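Peptidoglycan glycosyltransferase (Eggerthella lenta, PDB 4MNR) belongs to the penicillin-binding proteins, joining a domain of the penicillin-binding protein A dimerisation family to one of the beta-lactamase clan. Local coordinates at residues 36-40 with 52-58; 29-34 with 109-115; 25-29 with 105-109. One frame throughout, in Å; residues are numbered along the deposited sequence.

Interaction 1: 36-40 with 52-58; sequences VVLAR and EYPAGDL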
ATOM      1  N   VAL A  36     -12.563  11.408  16.531  1.00 16.32           N
ATOM      2  CA  VAL A  36     -11.533  11.208  17.552  1.00 15.01           C
ATOM      3  C   VAL A  36     -10.424  12.245  17.358  1.00 13.94           C
ATOM      4  O   VAL A  36      -9.777  12.297  16.307  1.00 15.50           O
ATOM      5  CB  VAL A  36     -10.936   9.785  17.520  1.00 15.65           C
ATOM      6  CG1 VAL A  36      -9.798   9.665  18.526  1.00 19.74           C
ATOM      7  CG2 VAL A  36     -12.021   8.758  17.823  1.00 18.65           C
ATOM      8  N   VAL A  37     -10.235  13.083  18.372  1.00 14.75           N
ATOM      9  CA  VAL A  37      -9.226  14.135  18.325  1.00 16.44           C
ATOM     10  C   VAL A  37      -7.822  13.543  18.451  1.00 15.68           C
ATOM     11  O   VAL A  37      -7.520  12.831  19.422  1.00 15.83           O
ATOM     12  CB  VAL A  37      -9.468  15.165  19.444  1.00 17.92           C
ATOM     13  CG1 VAL A  37      -8.322  16.163  19.521  1.00 18.71           C
ATOM     14  CG2 VAL A  37     -10.812  15.880  19.226  1.00 21.98           C
ATOM     15  N   LEU A  38      -6.968  13.842  17.473  1.00 12.58           N
ATOM     16  CA  LEU A  38      -5.593  13.350  17.468  1.00 12.95           C
ATOM     17  C   LEU A  38      -4.618  14.411  17.962  1.00 14.92           C
ATOM     18  O   LEU A  38      -3.549  14.086  18.475  1.00 14.82           O
ATOM     19  CB  LEU A  38      -5.190  12.917  16.056  1.00 12.46           C
ATOM     20  CG  LEU A  38      -6.123  11.891  15.422  1.00 15.38           C
ATOM     21  CD1 LEU A  38      -5.676  11.594  13.993  1.00 16.61           C
ATOM     22  CD2 LEU A  38      -6.122  10.635  16.267  1.00 17.48           C
ATOM     23  N   ALA A  39      -4.981  15.681  17.803  1.00 15.17           N
ATOM     24  CA  ALA A  39      -4.130  16.777  18.266  1.00 15.16           C
ATOM     25  C   ALA A  39      -4.984  18.002  18.526  1.00 16.29           C
ATOM     26  O   ALA A  39      -5.903  18.291  17.774  1.00 15.97           O
ATOM     27  CB  ALA A  39      -3.055  17.104  17.240  1.00 14.83           C
ATOM     28  N   ARG A  40      -4.682  18.718  19.598  1.00 17.77           N
ATOM     29  CA  ARG A  40      -5.393  19.947  19.904  1.00 19.11           C
ATOM     30  C   ARG A  40      -4.455  20.829  20.707  1.00 20.73           C
ATOM     31  O   ARG A  40      -3.430  20.360  21.200  1.00 20.83           O
ATOM     32  CB  ARG A  40      -6.670  19.656  20.705  1.00 20.61           C
ATOM     33  CG  ARG A  40      -6.408  18.980  22.043  1.00 23.79           C
ATOM     34  CD  ARG A  40      -7.694  18.789  22.826  1.00 30.30           C
ATOM     35  NE  ARG A  40      -7.494  17.890  23.956  1.00 36.64           N
ATOM     36  CZ  ARG A  40      -8.253  16.828  24.202  1.00 39.24           C
ATOM     37  NH1 ARG A  40      -8.000  16.058  25.254  1.00 40.74           N
ATOM     38  NH2 ARG A  40      -9.270  16.544  23.401  1.00 40.61           N
ATOM     39  N   GLU A  52      -1.448  19.165  22.601  1.00 21.38           N
ATOM     40  CA  GLU A  52      -1.765  17.894  23.241  1.00 23.36           C
ATOM     41  C   GLU A  52      -2.074  16.837  22.187  1.00 18.78           C
ATOM     42  O   GLU A  52      -2.714  17.139  21.177  1.00 17.99           O
ATOM     43  CB  GLU A  52      -2.983  18.035  24.149  1.00 24.40           C
ATOM     44  CG  GLU A  52      -2.741  18.770  25.441  1.00 38.29           C
ATOM     45  CD  GLU A  52      -3.908  18.621  26.402  1.00 47.61           C
ATOM     46  OE1 GLU A  52      -4.962  18.097  25.972  1.00 48.39           O
ATOM     47  OE2 GLU A  52      -3.770  19.020  27.581  1.00 53.89           O
ATOM     48  N   TYR A  53      -1.629  15.603  22.439  1.00 18.14           N
ATOM     49  CA  TYR A  53      -1.911  14.455  21.555  1.00 16.45           C
ATOM     50  C   TYR A  53      -2.644  13.371  22.346  1.00 19.43           C
ATOM     51  O   TYR A  53      -2.022  12.466  22.910  1.00 18.18           O
ATOM     52  CB  TYR A  53      -0.610  13.924  20.941  1.00 15.86           C
ATOM     53  CG  TYR A  53       0.068  14.947  20.056  1.00 16.03           C
ATOM     54  CD1 TYR A  53      -0.255  15.043  18.715  1.00 14.95           C
ATOM     55  CD2 TYR A  53       1.004  15.835  20.571  1.00 17.46           C
ATOM     56  CE1 TYR A  53       0.335  15.994  17.901  1.00 18.55           C
ATOM     57  CE2 TYR A  53       1.610  16.783  19.762  1.00 17.80           C
ATOM     58  CZ  TYR A  53       1.271  16.852  18.424  1.00 19.59           C
ATOM     59  OH  TYR A  53       1.855  17.797  17.607  1.00 20.98           O
ATOM     60  N   PRO A  54      -3.980  13.472  22.418  1.00 16.61           N
ATOM     61  CA  PRO A  54      -4.696  12.697  23.438  1.00 17.93           C
ATOM     62  C   PRO A  54      -5.111  11.287  23.025  1.00 18.79           C
ATOM     63  O   PRO A  54      -5.794  10.615  23.800  1.00 20.02           O
ATOM     64  CB  PRO A  54      -5.943  13.547  23.693  1.00 21.02           C
ATOM     65  CG  PRO A  54      -6.207  14.214  22.388  1.00 17.51           C
ATOM     66  CD  PRO A  54      -4.859  14.434  21.726  1.00 16.25           C
ATOM     67  N   ALA A  55      -4.717  10.839  21.840  1.00 15.20           N
ATOM     68  CA  ALA A  55      -5.178   9.539  21.357  1.00 13.66           C
ATOM     69  C   ALA A  55      -4.107   8.447  21.351  1.00 14.92           C
ATOM     70  O   ALA A  55      -4.204   7.491  20.579  1.00 16.48           O
ATOM     71  CB  ALA A  55      -5.806   9.675  19.957  1.00 16.84           C
ATOM     72  N   GLY A  56      -3.095   8.585  22.201  1.00 15.74           N
ATOM     73  CA  GLY A  56      -2.109   7.526  22.359  1.00 16.77           C
ATOM     74  C   GLY A  56      -1.350   7.298  21.073  1.00 15.96           C
ATOM     75  O   GLY A  56      -0.826   8.242  20.495  1.00 14.61           O
ATOM     76  N   ASP A  57      -1.299   6.055  20.602  1.00 14.04           N
ATOM     77  CA  ASP A  57      -0.571   5.783  19.361  1.00 13.55           C
ATOM     78  C   ASP A  57      -1.447   5.707  18.108  1.00 11.41           C
ATOM     79  O   ASP A  57      -1.010   5.203  17.072  1.00 13.29           O
ATOM     80  CB  ASP A  57       0.304   4.527  19.490  1.00 19.25           C
ATOM     81  CG  ASP A  57      -0.501   3.245  19.615  1.00 25.29           C
ATOM     82  OD1 ASP A  57      -1.749   3.275  19.507  1.00 25.99           O
ATOM     83  OD2 ASP A  57       0.136   2.186  19.805  1.00 26.10           O
ATOM     84  N   LEU A  58      -2.668   6.237  18.189  1.00 12.75           N
ATOM     85  CA  LEU A  58      -3.587   6.187  17.051  1.00 11.36           C
ATOM     86  C   LEU A  58      -3.101   7.083  15.914  1.00 11.64           C
ATOM     87  O   LEU A  58      -2.990   8.301  16.089  1.00 12.76           O
ATOM     88  CB  LEU A  58      -5.003   6.598  17.501  1.00 11.73           C
ATOM     89  CG  LEU A  58      -6.112   6.331  16.476  1.00 13.75           C
ATOM     90  CD1 LEU A  58      -6.370   4.823  16.297  1.00 14.36           C
ATOM     91  CD2 LEU A  58      -7.385   7.039  16.888  1.00 15.02           C
TER
HETATM   92  O   HOH W   1      -3.057  11.740  19.711  1.00 15.63           O
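An antiparallel hydrogen-bonded pair, Arg-40 with Glu-52, ends the ladder between strand 37-43 and the outermost strand 49-52. Arg-40 N donates a hydrogen bond to Glu-52 O at 3.0 Å, and Glu-52 N returns a nearly straight bond to Arg-40 O at 2.7 Å. The same two residues meet again through their side chains: Arg-40 NE reaches Glu-52 OE1 at 3.2 Å in a salt bridge lying in the guanidinium plane, although the carboxylate is turned 56° against that plane. Pro-54 lies over one guanidinium face, its CG 3.7 Å above the plane. Next to the pair the backbones stay close, and Ala-39 CB packs on Tyr-53 CE1 at 3.6 Å, while the Tyr-53 hydroxyl bonds to Glu-76 and to Ser-66 N. A water donates to Leu-38 O and accepts from Ala-55 N. Leu-38 and Ala-39 form a classic beta bulge opposite Ile-30, at a corner of the chain. With CG beside the backbone N (chi1 -55°), Leu-38 brings one methyl, CD2, within 3.8 Å of Ala-55 CB and 3.9 Å of Leu-58 CD2. The Val-36 side chain crosses that of Leu-58 at about a right angle, CG1 against CD2. Contact chemistry thus grades from charged and partly exposed at Arg-40 to apolar at Leu-38, with one water joining the two backbones between them.

Interaction 2: 29-34 with 109-115; sequences TIATYD and VTLTLNS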
ATOM      1  N   THR A  29      -7.353  21.937  15.588  1.00 18.02           N
ATOM      2  CA  THR A  29      -7.336  20.515  15.940  1.00 16.81           C
ATOM      3  C   THR A  29      -7.200  19.643  14.704  1.00 16.43           C
ATOM      4  O   THR A  29      -7.524  20.065  13.606  1.00 17.41           O
ATOM      5  CB  THR A  29      -8.620  20.081  16.657  1.00 16.99           C
ATOM      6  OG1 THR A  29      -9.744  20.366  15.822  1.00 27.25           O
ATOM      7  CG2 THR A  29      -8.779  20.831  17.970  1.00 18.63           C
ATOM      8  N   ILE A  30      -6.687  18.430  14.899  1.00 14.26           N
ATOM      9  CA  ILE A  30      -6.676  17.403  13.866  1.00 12.86           C
ATOM     10  C   ILE A  30      -7.476  16.254  14.439  1.00 14.08           C
ATOM     11  O   ILE A  30      -7.216  15.833  15.565  1.00 14.25           O
ATOM     12  CB  ILE A  30      -5.251  16.898  13.593  1.00 12.31           C
ATOM     13  CG1 ILE A  30      -4.372  18.043  13.086  1.00 14.76           C
ATOM     14  CG2 ILE A  30      -5.273  15.741  12.577  1.00 14.11           C
ATOM     15  CD1 ILE A  30      -2.865  17.744  13.154  1.00 15.80           C
ATOM     16  N   ALA A  31      -8.442  15.742  13.676  1.00 12.32           N
ATOM     17  CA  ALA A  31      -9.332  14.693  14.176  1.00 11.69           C
ATOM     18  C   ALA A  31      -9.644  13.684  13.069  1.00 11.39           C
ATOM     19  O   ALA A  31      -9.557  14.013  11.884  1.00 13.92           O
ATOM     20  CB  ALA A  31     -10.619  15.308  14.696  1.00 12.86           C
ATOM     21  N   THR A  32     -10.010  12.460  13.455  1.00 11.74           N
ATOM     22  CA  THR A  32     -10.461  11.461  12.484  1.00 11.66           C
ATOM     23  C   THR A  32     -11.864  11.796  11.973  1.00 11.99           C
ATOM     24  O   THR A  32     -12.543  12.675  12.496  1.00 14.60           O
ATOM     25  CB  THR A  32     -10.494  10.044  13.084  1.00 11.79           C
ATOM     26  OG1 THR A  32     -11.533   9.968  14.080  1.00 11.75           O
ATOM     27  CG2 THR A  32      -9.139   9.698  13.709  1.00 11.36           C
ATOM     28  N   TYR A  33     -12.289  11.076  10.939  1.00 10.16           N
ATOM     29  CA  TYR A  33     -13.588  11.344  10.325  1.00 10.35           C
ATOM     30  C   TYR A  33     -14.730  11.071  11.308  1.00 12.43           C
ATOM     31  O   TYR A  33     -15.764  11.747  11.272  1.00 15.25           O
ATOM     32  CB  TYR A  33     -13.755  10.513   9.043  1.00 10.08           C
ATOM     33  CG  TYR A  33     -14.918  10.974   8.191  1.00  9.71           C
ATOM     34  CD1 TYR A  33     -14.854  12.174   7.498  1.00 17.28           C
ATOM     35  CD2 TYR A  33     -16.075  10.209   8.077  1.00 15.28           C
ATOM     36  CE1 TYR A  33     -15.912  12.607   6.712  1.00 19.76           C
ATOM     37  CE2 TYR A  33     -17.148  10.642   7.294  1.00 17.01           C
ATOM     38  CZ  TYR A  33     -17.053  11.842   6.620  1.00 18.76           C
ATOM     39  OH  TYR A  33     -18.094  12.290   5.842  1.00 20.43           O
ATOM     40  N   ASP A  34     -14.526  10.106  12.209  1.00 14.00           N
ATOM     41  CA  ASP A  34     -15.539   9.808  13.224  1.00 16.20           C
ATOM     42  C   ASP A  34     -15.356  10.607  14.513  1.00 19.94           C
ATOM     43  O   ASP A  34     -16.020  10.338  15.512  1.00 21.21           O
ATOM     44  CB  ASP A  34     -15.676   8.299  13.506  1.00 16.12           C
ATOM     45  CG  ASP A  34     -14.376   7.650  13.981  1.00 17.20           C
ATOM     46  OD1 ASP A  34     -13.292   7.998  13.457  1.00 13.79           O
ATOM     47  OD2 ASP A  34     -14.454   6.773  14.877  1.00 19.27           O
ATOM     48  N   VAL A 109      -8.745  20.543  11.134  1.00 14.55           N
ATOM     49  CA  VAL A 109      -8.583  19.628  10.011  1.00 15.85           C
ATOM     50  C   VAL A 109      -9.222  18.281  10.327  1.00 15.36           C
ATOM     51  O   VAL A 109      -8.911  17.678  11.352  1.00 17.18           O
ATOM     52  CB  VAL A 109      -7.089  19.429   9.711  1.00 14.49           C
ATOM     53  CG1 VAL A 109      -6.887  18.324   8.676  1.00 16.11           C
ATOM     54  CG2 VAL A 109      -6.484  20.730   9.223  1.00 16.48           C
ATOM     55  N   THR A 110     -10.123  17.824   9.454  1.00 13.70           N
ATOM     56  CA  THR A 110     -10.764  16.515   9.605  1.00 12.05           C
ATOM     57  C   THR A 110     -10.209  15.528   8.591  1.00 12.77           C
ATOM     58  O   THR A 110     -10.265  15.769   7.384  1.00 12.72           O
ATOM     59  CB  THR A 110     -12.300  16.609   9.430  1.00 14.64           C
ATOM     60  OG1 THR A 110     -12.842  17.477  10.430  1.00 20.18           O
ATOM     61  CG2 THR A 110     -12.944  15.229   9.575  1.00 14.83           C
ATOM     62  N   LEU A 111      -9.659  14.425   9.089  1.00 10.17           N
ATOM     63  CA  LEU A 111      -9.070  13.404   8.229  1.00 10.13           C
ATOM     64  C   LEU A 111     -10.137  12.434   7.748  1.00 10.25           C
ATOM     65  O   LEU A 111     -11.260  12.414   8.271  1.00 11.21           O
ATOM     66  CB  LEU A 111      -7.992  12.622   8.980  1.00  9.84           C
ATOM     67  CG  LEU A 111      -6.852  13.450   9.575  1.00 11.50           C
ATOM     68  CD1 LEU A 111      -5.823  12.531  10.227  1.00 14.30           C
ATOM     69  CD2 LEU A 111      -6.203  14.336   8.509  1.00 12.06           C
ATOM     70  N   THR A 112      -9.761  11.622   6.760  1.00 10.10           N
ATOM     71  CA  THR A 112     -10.627  10.565   6.242  1.00  9.26           C
ATOM     72  C   THR A 112     -10.611   9.300   7.112  1.00 10.08           C
ATOM     73  O   THR A 112     -11.453   8.412   6.935  1.00 10.29           O
ATOM     74  CB  THR A 112     -10.195  10.147   4.824  1.00  7.42           C
ATOM     75  OG1 THR A 112      -8.781   9.921   4.817  1.00  9.35           O
ATOM     76  CG2 THR A 112     -10.519  11.253   3.806  1.00 10.70           C
ATOM     77  N   LEU A 113      -9.654   9.217   8.036  1.00  9.67           N
ATOM     78  CA  LEU A 113      -9.456   7.999   8.821  1.00  9.21           C
ATOM     79  C   LEU A 113     -10.668   7.652   9.670  1.00  9.11           C
ATOM     80  O   LEU A 113     -11.321   8.543  10.231  1.00 11.07           O
ATOM     81  CB  LEU A 113      -8.264   8.165   9.760  1.00 10.86           C
ATOM     82  CG  LEU A 113      -6.915   8.524   9.146  1.00 10.55           C
ATOM     83  CD1 LEU A 113      -5.888   8.626  10.265  1.00 13.70           C
ATOM     84  CD2 LEU A 113      -6.492   7.508   8.081  1.00 11.49           C
ATOM     85  N   ASN A 114     -10.970   6.355   9.768  1.00  8.99           N
ATOM     86  CA  ASN A 114     -11.939   5.877  10.746  1.00  9.41           C
ATOM     87  C   ASN A 114     -11.176   5.293  11.932  1.00  8.40           C
ATOM     88  O   ASN A 114     -10.276   4.480  11.742  1.00  9.49           O
ATOM     89  CB  ASN A 114     -12.862   4.820  10.136  1.00 11.15           C
ATOM     90  CG  ASN A 114     -13.780   4.185  11.185  1.00 14.51           C
ATOM     91  OD1 ASN A 114     -13.419   3.186  11.813  1.00 14.94           O
ATOM     92  ND2 ASN A 114     -14.951   4.793  11.410  1.00 15.25           N
ATOM     93  N   SER A 115     -11.495   5.723  13.148  1.00  9.93           N
ATOM     94  CA  SER A 115     -10.681   5.302  14.286  1.00 11.23           C
ATOM     95  C   SER A 115     -10.688   3.790  14.535  1.00 11.12           C
ATOM     96  O   SER A 115      -9.677   3.240  14.962  1.00 12.66           O
ATOM     97  CB  SER A 115     -11.068   6.067  15.558  1.00 13.00           C
ATOM     98  OG  SER A 115     -12.373   5.715  15.985  1.00 14.62           O
TER
HETATM   99  O   HOH W   2     -10.443  18.605  13.611  1.00 21.51           O
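Ile-30 and Ala-31 pair in parallel with Val-109 and Thr-110, and this ladder is the tightly bonded part of the contact. Val-109 N bonds to Thr-29 O at 2.8 Å, Ala-31 N to Val-109 O at 3.1 Å and Leu-111 N to Ala-31 O at 2.8 Å. On the buried face Ile-30 CG2 lies 4.0 Å from Leu-111 CD1, the two side chains crossing obliquely. Past the ladder both segments leave their strands, yet Tyr-33 N still finds Leu-113 O at 2.8 Å.

The opposite face, with Ala-31 and Thr-110, and the exposed ring of Tyr-33 are looser. There Tyr-33 CD1 comes no nearer than 4.2 Å to Thr-110 CG2, Leu-111 O stands at the edge of the ring in its plane, and the far end of the ring leads away from the contact. A water links Thr-29 OG1 with Val-109 O. Asp-34 is the exception on this exposed side, being firmly gripped. Its OD2 accepts the hydroxyl of Ser-115 OG at 2.6 Å through the syn lone pair. Its OD1 takes Ser-115 N at 2.9 Å and, from the other face of the carboxylate, Thr-32 OG1. Three donors therefore fix its rotation, and the adjoining helix start would probably favour the charged form.

Asn-114 is the N-cap of helix 115-125, its OD1 receiving Ile-117 N, and Asp-34, through Ser-115 N and OG, joins the turn after strand 30-31 to the same helix start. Strand 37-43 borders 30-31 on its other edge and strand 343-347 borders 108-111, while Ile-75 of helix 74-78 packs on Ile-30 and Leu-111.

Interaction 3: 25-29 with 105-109; sequences SERGT and AGNDV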
ATOM      1  N   SER A  25      -1.597  32.010  19.777  1.00 65.59           N
ATOM      2  CA  SER A  25      -2.954  31.693  19.335  1.00 62.05           C
ATOM      3  C   SER A  25      -3.216  30.190  19.257  1.00 52.33           C
ATOM      4  O   SER A  25      -2.283  29.393  19.148  1.00 51.35           O
ATOM      5  CB  SER A  25      -3.242  32.361  17.989  1.00 65.97           C
ATOM      6  OG  SER A  25      -2.114  32.280  17.135  1.00 68.08           O
ATOM      7  N   GLU A  26      -4.492  29.808  19.309  1.00 44.11           N
ATOM      8  CA  GLU A  26      -4.860  28.396  19.341  1.00 39.21           C
ATOM      9  C   GLU A  26      -4.684  27.718  17.989  1.00 32.29           C
ATOM     10  O   GLU A  26      -5.433  27.976  17.049  1.00 31.17           O
ATOM     11  CB  GLU A  26      -6.301  28.208  19.820  1.00 41.01           C
ATOM     12  CG  GLU A  26      -6.679  26.746  20.023  1.00 44.86           C
ATOM     13  CD  GLU A  26      -8.172  26.532  20.184  1.00 49.69           C
ATOM     14  OE1 GLU A  26      -8.652  25.425  19.853  1.00 50.28           O
ATOM     15  OE2 GLU A  26      -8.863  27.467  20.640  1.00 52.32           O
ATOM     16  N   ARG A  27      -3.685  26.849  17.899  1.00 28.01           N
ATOM     17  CA  ARG A  27      -3.505  26.011  16.720  1.00 23.86           C
ATOM     18  C   ARG A  27      -4.731  25.108  16.554  1.00 23.76           C
ATOM     19  O   ARG A  27      -5.280  24.614  17.540  1.00 23.08           O
ATOM     20  CB  ARG A  27      -2.236  25.180  16.886  1.00 23.20           C
ATOM     21  CG  ARG A  27      -1.833  24.374  15.671  1.00 23.72           C
ATOM     22  CD  ARG A  27      -0.489  23.719  15.936  1.00 25.01           C
ATOM     23  NE  ARG A  27      -0.055  22.884  14.823  1.00 21.79           N
ATOM     24  CZ  ARG A  27       0.672  23.314  13.796  1.00 23.23           C
ATOM     25  NH1 ARG A  27       1.046  24.585  13.724  1.00 23.09           N
ATOM     26  NH2 ARG A  27       1.026  22.465  12.836  1.00 18.75           N
ATOM     27  N   GLY A  28      -5.170  24.900  15.315  1.00 21.86           N
ATOM     28  CA  GLY A  28      -6.357  24.095  15.059  1.00 21.29           C
ATOM     29  C   GLY A  28      -6.224  22.629  15.455  1.00 22.10           C
ATOM     30  O   GLY A  28      -5.116  22.132  15.650  1.00 18.31           O
ATOM     31  N   THR A  29      -7.353  21.937  15.588  1.00 18.02           N
ATOM     32  CA  THR A  29      -7.336  20.515  15.940  1.00 16.81           C
ATOM     33  C   THR A  29      -7.200  19.643  14.704  1.00 16.43           C
ATOM     34  O   THR A  29      -7.524  20.065  13.606  1.00 17.41           O
ATOM     35  CB  THR A  29      -8.620  20.081  16.657  1.00 16.99           C
ATOM     36  OG1 THR A  29      -9.744  20.366  15.822  1.00 27.25           O
ATOM     37  CG2 THR A  29      -8.779  20.831  17.970  1.00 18.63           C
ATOM     38  N   ALA A 105      -7.625  32.174  15.913  1.00 41.65           N
ATOM     39  CA  ALA A 105      -7.340  30.747  15.976  1.00 36.80           C
ATOM     40  C   ALA A 105      -7.079  30.153  14.598  1.00 33.36           C
ATOM     41  O   ALA A 105      -7.475  30.716  13.578  1.00 32.04           O
ATOM     42  CB  ALA A 105      -8.487  30.012  16.662  1.00 35.84           C
ATOM     43  N   GLY A 106      -6.402  29.012  14.576  1.00 27.12           N
ATOM     44  CA  GLY A 106      -6.186  28.278  13.345  1.00 24.56           C
ATOM     45  C   GLY A 106      -7.403  27.445  12.995  1.00 24.96           C
ATOM     46  O   GLY A 106      -8.365  27.378  13.759  1.00 27.44           O
ATOM     47  N   ASN A 107      -7.353  26.802  11.834  1.00 21.80           N
ATOM     48  CA  ASN A 107      -8.470  26.016  11.346  1.00 22.82           C
ATOM     49  C   ASN A 107      -8.359  24.552  11.759  1.00 22.14           C
ATOM     50  O   ASN A 107      -7.267  24.045  11.977  1.00 19.74           O
ATOM     51  CB  ASN A 107      -8.561  26.133   9.823  1.00 22.34           C
ATOM     52  CG  ASN A 107      -8.761  27.567   9.365  1.00 28.82           C
ATOM     53  OD1 ASN A 107      -9.634  28.268   9.866  1.00 28.61           O
ATOM     54  ND2 ASN A 107      -7.934  28.017   8.432  1.00 31.48           N
ATOM     55  N   ASP A 108      -9.500  23.887  11.869  1.00 18.43           N
ATOM     56  CA  ASP A 108      -9.542  22.500  12.295  1.00 18.06           C
ATOM     57  C   ASP A 108      -9.544  21.602  11.074  1.00 17.03           C
ATOM     58  O   ASP A 108     -10.256  21.857  10.100  1.00 18.07           O
ATOM     59  CB  ASP A 108     -10.791  22.229  13.139  1.00 18.79           C
ATOM     60  CG  ASP A 108     -10.808  23.010  14.441  1.00 32.16           C
ATOM     61  OD1 ASP A 108      -9.725  23.360  14.967  1.00 29.20           O
ATOM     62  OD2 ASP A 108     -11.919  23.277  14.944  1.00 35.17           O
ATOM     63  N   VAL A 109      -8.745  20.543  11.134  1.00 14.55           N
ATOM     64  CA  VAL A 109      -8.583  19.628  10.011  1.00 15.85           C
ATOM     65  C   VAL A 109      -9.222  18.281  10.327  1.00 15.36           C
ATOM     66  O   VAL A 109      -8.911  17.678  11.352  1.00 17.18           O
ATOM     67  CB  VAL A 109      -7.089  19.429   9.711  1.00 14.49           C
ATOM     68  CG1 VAL A 109      -6.887  18.324   8.676  1.00 16.11           C
ATOM     69  CG2 VAL A 109      -6.484  20.730   9.223  1.00 16.48           C
TER
HETATM   70  O   HOH W   3      -8.376  26.613  16.656  1.00 40.88           O
HETATM   71  O   HOH W   2     -10.443  18.605  13.611  1.00 21.51           O
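The carboxylate of Asp-108 lies against Thr-29, with Thr-29 OG1 over one face, 3.2 Å from Asp-108 CG. On that same side Thr-29 N donates to Asp-108 OD1 at 2.8 Å, reaching the oxygen on its anti side and 34° out of the carboxylate plane. Asp-108 CG stands beside its backbone N, anti to the carbonyl carbon (chi1 -64°), and this turns OD1 toward segment 25-29. Glu-26 OE1 is 5.4 Å from Asp-108 OD1, a like-charge neighbour that could raise the proton affinity of either group slightly.

The other links are backbone ones. Gly-106 N bonds almost straight to Glu-26 O at 2.9 Å, and a water donates to both Glu-26 O and Gly-106 O. Between these bonds Gly-28 CA comes within 3.2 Å of Asn-107 O in a CA-H...O contact, an approach made possible by the missing side chain. Asn-107 O is buried here with no hydrogen-bond partner in the model, and it lies 4.2 Å from Thr-29 N, which has turned to the aspartate instead.

Arg-27 bonds instead to Glu-76, in a salt bridge, and to Asn-80, and helix 80-84 meets both segments through Leu-83 and Thr-82. Residues 26-29 and 105-109 run in directions 12° apart, an irregular parallel continuation of the pairing of strands 30-31 and 108-111 in which a side-chain carboxylate stands in for a backbone carbonyl.

From the N terminus, 25-29 leads straight into strand 30-31, then into 36-40, the hairpin strand 49-52 and the loop 52-58. Interaction 1 closes this short loop locally. Interactions 2 and 3 close much longer loops, when the chain returns at 105-115 after helices 60-63, 74-78 and 80-84. Interaction 1 is nested inside both, whereas interactions 2 and 3 cross, sharing Thr-29, Val-109 and a water. All three reach one mixed sheet: interaction 1 lies at its 49-52 edge, and Leu-38 and Ala-39 bond to Ile-30, linking it to interaction 2. Together they join the N-terminal segment, the sheet and the start of helix 115-125.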